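Side-chain contacts in cofilin (Streptomyces griseoflavus, PDB 5IVU), which probably binds actin, as a bacterial member of the ADF/cofilin family: residues A[15-20]-A[112-117]; A[38-43]-A[63-68]. All coordinates share one frame; numbering follows the deposited sequence.

Contact 1 (A[15-20]-A[112-117])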
ATOM      1  N   GLU A  15      11.614  -1.740   7.767  1.00 46.60           N
ATOM      2  CA  GLU A  15      12.733  -2.513   7.209  1.00 48.35           C
ATOM      3  C   GLU A  15      12.467  -2.965   5.787  1.00 44.66           C
ATOM      4  O   GLU A  15      13.303  -2.757   4.913  1.00 43.95           O
ATOM      5  CB  GLU A  15      13.049  -3.748   8.066  1.00 53.13           C
ATOM      6  CG  GLU A  15      13.774  -3.447   9.373  1.00 57.15           C
ATOM      7  CD  GLU A  15      13.935  -4.672  10.269  1.00 61.02           C
ATOM      8  OE1 GLU A  15      13.753  -5.818   9.795  1.00 66.58           O
ATOM      9  OE2 GLU A  15      14.244  -4.488  11.461  1.00 62.50           O
ATOM     10  N   THR A  16      11.305  -3.582   5.567  1.00 41.30           N
ATOM     11  CA  THR A  16      10.926  -4.080   4.238  1.00 38.66           C
ATOM     12  C   THR A  16      10.720  -2.931   3.253  1.00 36.06           C
ATOM     13  O   THR A  16      11.026  -3.059   2.069  1.00 36.95           O
ATOM     14  CB  THR A  16       9.647  -4.940   4.285  1.00 38.32           C
ATOM     15  OG1 THR A  16       9.736  -5.869   5.363  1.00 39.36           O
ATOM     16  CG2 THR A  16       9.464  -5.724   2.995  1.00 39.29           C
ATOM     17  N   TYR A  17      10.168  -1.829   3.743  1.00 35.47           N
ATOM     18  CA  TYR A  17       9.992  -0.618   2.950  1.00 34.98           C
ATOM     19  C   TYR A  17      11.343  -0.045   2.539  1.00 36.27           C
ATOM     20  O   TYR A  17      11.507   0.364   1.384  1.00 35.66           O
ATOM     21  CB  TYR A  17       9.184   0.425   3.725  1.00 34.31           C
ATOM     22  CG  TYR A  17       9.098   1.758   3.018  1.00 36.53           C
ATOM     23  CD1 TYR A  17       8.423   1.888   1.795  1.00 36.23           C
ATOM     24  CD2 TYR A  17       9.685   2.903   3.568  1.00 36.74           C
ATOM     25  CE1 TYR A  17       8.342   3.119   1.150  1.00 36.78           C
ATOM     26  CE2 TYR A  17       9.595   4.131   2.928  1.00 36.49           C
ATOM     27  CZ  TYR A  17       8.926   4.226   1.721  1.00 35.89           C
ATOM     28  OH  TYR A  17       8.835   5.425   1.075  1.00 37.73           O
ATOM     29  N   GLN A  18      12.296  -0.011   3.477  1.00 35.78           N
ATOM     30  CA  GLN A  18      13.654   0.417   3.157  1.00 38.09           C
ATOM     31  C   GLN A  18      14.273  -0.500   2.111  1.00 39.40           C
ATOM     32  O   GLN A  18      14.945  -0.017   1.206  1.00 43.06           O
ATOM     33  CB  GLN A  18      14.548   0.495   4.398  1.00 38.92           C
ATOM     34  CG  GLN A  18      14.211   1.614   5.352  1.00 39.90           C
ATOM     35  CD  GLN A  18      15.037   1.599   6.641  1.00 40.70           C
ATOM     36  OE1 GLN A  18      15.487   0.552   7.119  1.00 45.06           O
ATOM     37  NE2 GLN A  18      15.246   2.775   7.204  1.00 40.77           N
ATOM     38  N   GLN A  19      14.011  -1.802   2.201  1.00 39.15           N
ATOM     39  CA  GLN A  19      14.462  -2.758   1.181  1.00 42.05           C
ATOM     40  C   GLN A  19      13.832  -2.484  -0.203  1.00 41.12           C
ATOM     41  O   GLN A  19      14.522  -2.500  -1.229  1.00 38.55           O
ATOM     42  CB  GLN A  19      14.162  -4.188   1.622  1.00 46.02           C
ATOM     43  CG  GLN A  19      14.926  -5.247   0.840  1.00 51.82           C
ATOM     44  CD  GLN A  19      14.334  -6.645   0.981  1.00 57.70           C
ATOM     45  OE1 GLN A  19      14.582  -7.518   0.141  1.00 59.59           O
ATOM     46  NE2 GLN A  19      13.538  -6.859   2.036  1.00 57.76           N
ATOM     47  N   LEU A  20      12.527  -2.217  -0.228  1.00 40.18           N
ATOM     48  CA  LEU A  20      11.860  -1.781  -1.450  1.00 40.26           C
ATOM     49  C   LEU A  20      12.521  -0.518  -2.002  1.00 42.44           C
ATOM     50  O   LEU A  20      12.773  -0.415  -3.199  1.00 42.84           O
ATOM     51  CB  LEU A  20      10.350  -1.556  -1.213  1.00 40.33           C
ATOM     52  CG  LEU A  20       9.482  -1.049  -2.396  1.00 39.03           C
ATOM     53  CD1 LEU A  20       8.101  -1.696  -2.422  1.00 38.19           C
ATOM     54  CD2 LEU A  20       9.319   0.463  -2.388  1.00 39.02           C
ATOM     55  N   ALA A 112       5.674   6.648   9.428  1.00 46.26           N
ATOM     56  CA  ALA A 112       6.910   5.870   9.500  1.00 44.29           C
ATOM     57  C   ALA A 112       7.602   5.642   8.152  1.00 43.29           C
ATOM     58  O   ALA A 112       8.800   5.369   8.126  1.00 44.60           O
ATOM     59  CB  ALA A 112       6.636   4.535  10.164  1.00 45.36           C
ATOM     60  N   LEU A 113       6.867   5.751   7.044  1.00 43.06           N
ATOM     61  CA  LEU A 113       7.437   5.553   5.708  1.00 44.28           C
ATOM     62  C   LEU A 113       7.923   6.888   5.105  1.00 45.01           C
ATOM     63  O   LEU A 113       7.124   7.759   4.749  1.00 49.03           O
ATOM     64  CB  LEU A 113       6.416   4.884   4.783  1.00 42.86           C
ATOM     65  CG  LEU A 113       5.738   3.610   5.308  1.00 42.75           C
ATOM     66  CD1 LEU A 113       4.527   3.267   4.454  1.00 43.35           C
ATOM     67  CD2 LEU A 113       6.678   2.419   5.372  1.00 43.54           C
ATOM     68  N   THR A 114       9.238   7.027   4.975  1.00 43.62           N
ATOM     69  CA  THR A 114       9.855   8.274   4.514  1.00 41.33           C
ATOM     70  C   THR A 114       9.936   8.278   2.993  1.00 40.97           C
ATOM     71  O   THR A 114      10.270   7.263   2.382  1.00 39.08           O
ATOM     72  CB  THR A 114      11.284   8.440   5.096  1.00 41.22           C
ATOM     73  OG1 THR A 114      12.069   7.280   4.814  1.00 40.54           O
ATOM     74  CG2 THR A 114      11.243   8.652   6.614  1.00 40.63           C
ATOM     75  N   GLY A 115       9.644   9.423   2.388  1.00 42.75           N
ATOM     76  CA  GLY A 115       9.829   9.616   0.947  1.00 42.16           C
ATOM     77  C   GLY A 115       8.718   9.107   0.049  1.00 43.02           C
ATOM     78  O   GLY A 115       8.948   8.870  -1.140  1.00 40.79           O
ATOM     79  N   ILE A 116       7.514   8.952   0.599  1.00 44.18           N
ATOM     80  CA  ILE A 116       6.334   8.625  -0.212  1.00 43.66           C
ATOM     81  C   ILE A 116       6.022   9.839  -1.091  1.00 45.10           C
ATOM     82  O   ILE A 116       5.938  10.957  -0.593  1.00 45.96           O
ATOM     83  CB  ILE A 116       5.108   8.285   0.662  1.00 42.86           C
ATOM     84  CG1 ILE A 116       5.323   6.983   1.460  1.00 42.65           C
ATOM     85  CG2 ILE A 116       3.838   8.205  -0.178  1.00 44.36           C
ATOM     86  CD1 ILE A 116       5.450   5.712   0.647  1.00 40.85           C
ATOM     87  N   ALA A 117       5.874   9.605  -2.394  1.00 46.43           N
ATOM     88  CA  ALA A 117       5.666  10.678  -3.374  1.00 44.05           C
ATOM     89  C   ALA A 117       4.201  10.909  -3.707  1.00 45.26           C
ATOM     90  O   ALA A 117       3.825  12.048  -3.959  1.00 47.20           O
ATOM     91  CB  ALA A 117       6.440  10.389  -4.644  1.00 43.24           C
TER

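Contact 2 (A[38-43]-A[63-68])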
ATOM      1  N   THR A  38      -4.061  -5.484  17.299  1.00 66.12           N
ATOM      2  CA  THR A  38      -2.942  -4.941  18.107  1.00 66.14           C
ATOM      3  C   THR A  38      -1.666  -4.442  17.400  1.00 63.74           C
ATOM      4  O   THR A  38      -0.972  -3.585  17.961  1.00 57.34           O
ATOM      5  CB  THR A  38      -2.485  -5.985  19.153  1.00 67.90           C
ATOM      6  OG1 THR A  38      -2.084  -7.190  18.484  1.00 69.82           O
ATOM      7  CG2 THR A  38      -3.613  -6.293  20.129  1.00 66.81           C
ATOM      8  N   GLU A  39      -1.339  -4.978  16.214  1.00 61.82           N
ATOM      9  CA  GLU A  39      -0.140  -4.544  15.474  1.00 57.82           C
ATOM     10  C   GLU A  39      -0.342  -4.438  13.958  1.00 53.91           C
ATOM     11  O   GLU A  39      -1.083  -5.225  13.358  1.00 55.91           O
ATOM     12  CB  GLU A  39       1.072  -5.441  15.790  1.00 60.97           C
ATOM     13  CG  GLU A  39       1.218  -6.718  14.957  1.00 64.00           C
ATOM     14  CD  GLU A  39       2.430  -7.560  15.352  1.00 64.86           C
ATOM     15  OE1 GLU A  39       2.717  -7.703  16.563  1.00 67.33           O
ATOM     16  OE2 GLU A  39       3.089  -8.107  14.444  1.00 62.65           O
ATOM     17  N   ILE A  40       0.342  -3.462  13.356  1.00 47.43           N
ATOM     18  CA  ILE A  40       0.437  -3.345  11.904  1.00 42.88           C
ATOM     19  C   ILE A  40       1.649  -4.170  11.454  1.00 41.53           C
ATOM     20  O   ILE A  40       2.736  -4.037  12.014  1.00 44.36           O
ATOM     21  CB  ILE A  40       0.605  -1.881  11.449  1.00 41.37           C
ATOM     22  CG1 ILE A  40      -0.568  -1.014  11.939  1.00 41.53           C
ATOM     23  CG2 ILE A  40       0.715  -1.803   9.924  1.00 40.46           C
ATOM     24  CD1 ILE A  40      -0.291   0.477  11.922  1.00 42.79           C
ATOM     25  N   ALA A  41       1.451  -5.010  10.444  1.00 39.54           N
ATOM     26  CA  ALA A  41       2.455  -5.972  10.002  1.00 38.77           C
ATOM     27  C   ALA A  41       2.463  -6.070   8.490  1.00 39.47           C
ATOM     28  O   ALA A  41       1.515  -5.626   7.832  1.00 39.41           O
ATOM     29  CB  ALA A  41       2.167  -7.347  10.606  1.00 37.41           C
ATOM     30  N   VAL A  42       3.533  -6.670   7.957  1.00 38.38           N
ATOM     31  CA  VAL A  42       3.666  -6.954   6.533  1.00 38.91           C
ATOM     32  C   VAL A  42       2.890  -8.220   6.248  1.00 38.02           C
ATOM     33  O   VAL A  42       3.235  -9.262   6.772  1.00 38.00           O
ATOM     34  CB  VAL A  42       5.144  -7.171   6.117  1.00 39.28           C
ATOM     35  CG1 VAL A  42       5.256  -7.581   4.645  1.00 38.69           C
ATOM     36  CG2 VAL A  42       5.967  -5.914   6.391  1.00 40.32           C
ATOM     37  N   GLU A  43       1.832  -8.123   5.443  1.00 38.38           N
ATOM     38  CA  GLU A  43       1.133  -9.313   4.956  1.00 38.29           C
ATOM     39  C   GLU A  43       1.969  -9.987   3.885  1.00 38.88           C
ATOM     40  O   GLU A  43       2.109 -11.210   3.883  1.00 39.25           O
ATOM     41  CB  GLU A  43      -0.251  -8.978   4.389  1.00 38.71           C
ATOM     42  CG  GLU A  43      -1.109 -10.227   4.131  1.00 38.91           C
ATOM     43  CD  GLU A  43      -2.403  -9.956   3.389  1.00 37.23           C
ATOM     44  OE1 GLU A  43      -2.512  -8.931   2.696  1.00 40.17           O
ATOM     45  OE2 GLU A  43      -3.326 -10.777   3.488  1.00 37.81           O
ATOM     46  N   CYS A  63      -9.887  -4.335   3.959  1.00 39.73           N
ATOM     47  CA  CYS A  63      -8.975  -3.201   3.883  1.00 39.36           C
ATOM     48  C   CYS A  63      -7.521  -3.646   3.963  1.00 36.58           C
ATOM     49  O   CYS A  63      -7.189  -4.637   4.623  1.00 32.43           O
ATOM     50  CB  CYS A  63      -9.229  -2.214   5.021  1.00 40.89           C
ATOM     51  SG  CYS A  63     -10.942  -1.705   5.206  1.00 42.16           S
ATOM     52  N   ARG A  64      -6.665  -2.893   3.279  1.00 35.25           N
ATOM     53  CA  ARG A  64      -5.215  -3.050   3.372  1.00 37.10           C
ATOM     54  C   ARG A  64      -4.586  -1.674   3.223  1.00 35.89           C
ATOM     55  O   ARG A  64      -5.244  -0.724   2.788  1.00 34.90           O
ATOM     56  CB  ARG A  64      -4.659  -3.984   2.269  1.00 36.46           C
ATOM     57  CG  ARG A  64      -5.064  -5.444   2.375  1.00 37.37           C
ATOM     58  CD  ARG A  64      -4.413  -6.163   3.550  1.00 39.28           C
ATOM     59  NE  ARG A  64      -5.378  -6.924   4.359  1.00 42.52           N
ATOM     60  CZ  ARG A  64      -5.773  -8.184   4.153  1.00 44.07           C
ATOM     61  NH1 ARG A  64      -5.313  -8.913   3.144  1.00 48.96           N
ATOM     62  NH2 ARG A  64      -6.657  -8.729   4.969  1.00 45.73           N
ATOM     63  N   TRP A  65      -3.315  -1.579   3.603  1.00 34.27           N
ATOM     64  CA  TRP A  65      -2.428  -0.541   3.081  1.00 32.77           C
ATOM     65  C   TRP A  65      -1.407  -1.201   2.170  1.00 30.18           C
ATOM     66  O   TRP A  65      -1.148  -2.396   2.278  1.00 29.30           O
ATOM     67  CB  TRP A  65      -1.692   0.210   4.188  1.00 32.30           C
ATOM     68  CG  TRP A  65      -2.557   0.733   5.283  1.00 32.60           C
ATOM     69  CD1 TRP A  65      -3.333   1.847   5.254  1.00 32.59           C
ATOM     70  CD2 TRP A  65      -2.700   0.176   6.586  1.00 31.68           C
ATOM     71  NE1 TRP A  65      -3.968   2.009   6.452  1.00 33.03           N
ATOM     72  CE2 TRP A  65      -3.594   0.997   7.292  1.00 32.66           C
ATOM     73  CE3 TRP A  65      -2.155  -0.942   7.229  1.00 32.87           C
ATOM     74  CZ2 TRP A  65      -3.966   0.741   8.615  1.00 33.30           C
ATOM     75  CZ3 TRP A  65      -2.530  -1.203   8.549  1.00 32.85           C
ATOM     76  CH2 TRP A  65      -3.429  -0.359   9.221  1.00 32.89           C
ATOM     77  N   ALA A  66      -0.829  -0.418   1.271  1.00 28.73           N
ATOM     78  CA  ALA A  66       0.243  -0.924   0.430  1.00 28.46           C
ATOM     79  C   ALA A  66       1.177   0.184   0.045  1.00 29.42           C
ATOM     80  O   ALA A  66       0.805   1.355   0.091  1.00 29.47           O
ATOM     81  CB  ALA A  66      -0.312  -1.576  -0.816  1.00 26.84           C
ATOM     82  N   VAL A  67       2.392  -0.202  -0.327  1.00 29.75           N
ATOM     83  CA  VAL A  67       3.318   0.687  -1.014  1.00 29.77           C
ATOM     84  C   VAL A  67       3.660   0.044  -2.356  1.00 29.45           C
ATOM     85  O   VAL A  67       3.890  -1.161  -2.423  1.00 29.36           O
ATOM     86  CB  VAL A  67       4.579   0.961  -0.178  1.00 29.42           C
ATOM     87  CG1 VAL A  67       5.624   1.699  -1.001  1.00 29.58           C
ATOM     88  CG2 VAL A  67       4.204   1.779   1.048  1.00 29.52           C
ATOM     89  N   TYR A  68       3.660   0.859  -3.413  1.00 29.19           N
ATOM     90  CA  TYR A  68       3.958   0.400  -4.760  1.00 30.36           C
ATOM     91  C   TYR A  68       5.011   1.312  -5.370  1.00 30.49           C
ATOM     92  O   TYR A  68       4.885   2.532  -5.313  1.00 31.28           O
ATOM     93  CB  TYR A  68       2.690   0.401  -5.642  1.00 30.28           C
ATOM     94  CG  TYR A  68       2.876  -0.425  -6.893  1.00 29.79           C
ATOM     95  CD1 TYR A  68       3.442   0.132  -8.043  1.00 30.10           C
ATOM     96  CD2 TYR A  68       2.532  -1.775  -6.916  1.00 29.00           C
ATOM     97  CE1 TYR A  68       3.643  -0.630  -9.187  1.00 29.38           C
ATOM     98  CE2 TYR A  68       2.725  -2.542  -8.052  1.00 28.02           C
ATOM     99  CZ  TYR A  68       3.288  -1.971  -9.185  1.00 28.50           C
ATOM    100  OH  TYR A  68       3.489  -2.713 -10.326  1.00 27.84           O
TER

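Contact 1 (A[15-20]-A[112-117])
Leu113 and Tyr17 meet where helix 11-21 passes the loop between helix 96-112 and strand 118-122. This is the ADF-homology fold, a mixed sheet with helices packed on it, and both segments lie over strands 64-72 and 81-89. Leu113 comes first along the loop. Its CD2 methyl lies over one face of the Tyr17 ring in a CH-pi contact, 3.9 Å from the ring centroid and 30° off the normal. The methyl sits toward the root of the ring, with CD2 3.4 Å from Tyr17 CG. Leu113 CB rests near the rim of the ring, 3.8 Å from Tyr17 CE2. The ring reaches across to the loop because CG of Tyr17 is anti to its backbone N (chi1 174°). Val67 and Leu84 of the sheet also touch this ring. Thr114 contributes its backbone. Its carbonyl O lies at the ring edge, near the ring plane, and accepts a hydrogen bond of 2.7 Å from Tyr17 OH. The hydroxyl stands well above the carbonyl plane, with a C=O...donor angle of 132°. The side-chain hydroxyl of Thr114 is bonded instead to Lys21, the last residue of helix 11-21. Gly115, with a positive phi, carries the chain past the hydroxyl, its C 3.8 Å from Tyr17 OH. Ile116 then approaches obliquely, and its CD1 methyl stops 3.4 Å from Tyr17 OH and 3.9 Å from Tyr17 CE1.

Contact 2 (A[38-43]-A[63-68])
Ile40 and Trp65 pack on the face of the sheet covered by helix 96-112, in the ADF-homology fold. Strands 39-46 and 64-72 are not direct neighbours; strand 28-33 runs between them, so side chains alone make this contact. Ile40 crosses the indole at about a right angle and meets the six-membered ring obliquely. Its CG2 methyl is 3.6 Å from Trp65 CZ3, and its CG1 is 4.0 Å from Trp65 CH2. The indole also meets Tyr102 of that helix. Glu43 works on the other face, beside His32 of strand 28-33. Its chain is extended, with CG anti to the backbone N (chi1 -169°), and it spans the intervening strand to Arg64. The Arg64 chain bends at chi2 and chi3 to bring NH1 to the carboxylate. Glu43 OE2 forms a salt bridge with Arg64 NH1 at 2.7 Å. Glu43 OE1, 2.8 Å from Arg64 NH1, accepts only a weak hydrogen bond, bent to 121°. NH1 alone of the Arg64 nitrogens comes close to both oxygens. The carboxylate and guanidinium planes stand 88° apart, so the pair is not the flat two-nitrogen type. Arg64 NH2 has a second salt bridge with Glu62, so two acidic groups probably share the arginine's positive charge.

From the N terminus, the chain enters helix 11-21, where contact 1 begins. Strand 28-33 and then strand 39-46 follow, and the latter begins contact 2. After helix 51-57 the chain returns as strand 64-72 and closes that shorter loop. Strand 81-89 and helix 96-112 come next, before the loop at 112-117 closes contact 1. Contact 2 is thus nested inside contact 1. Their centres are 13 Å apart. The segments touch through Val67 of strand 64-72, whose methyls pack against Leu113, Tyr17 and Leu20, and through Val42 against Thr16. Contact 1 ties two non-sheet elements together; contact 2 links two strands that are not neighbours in the sheet, over both of its faces.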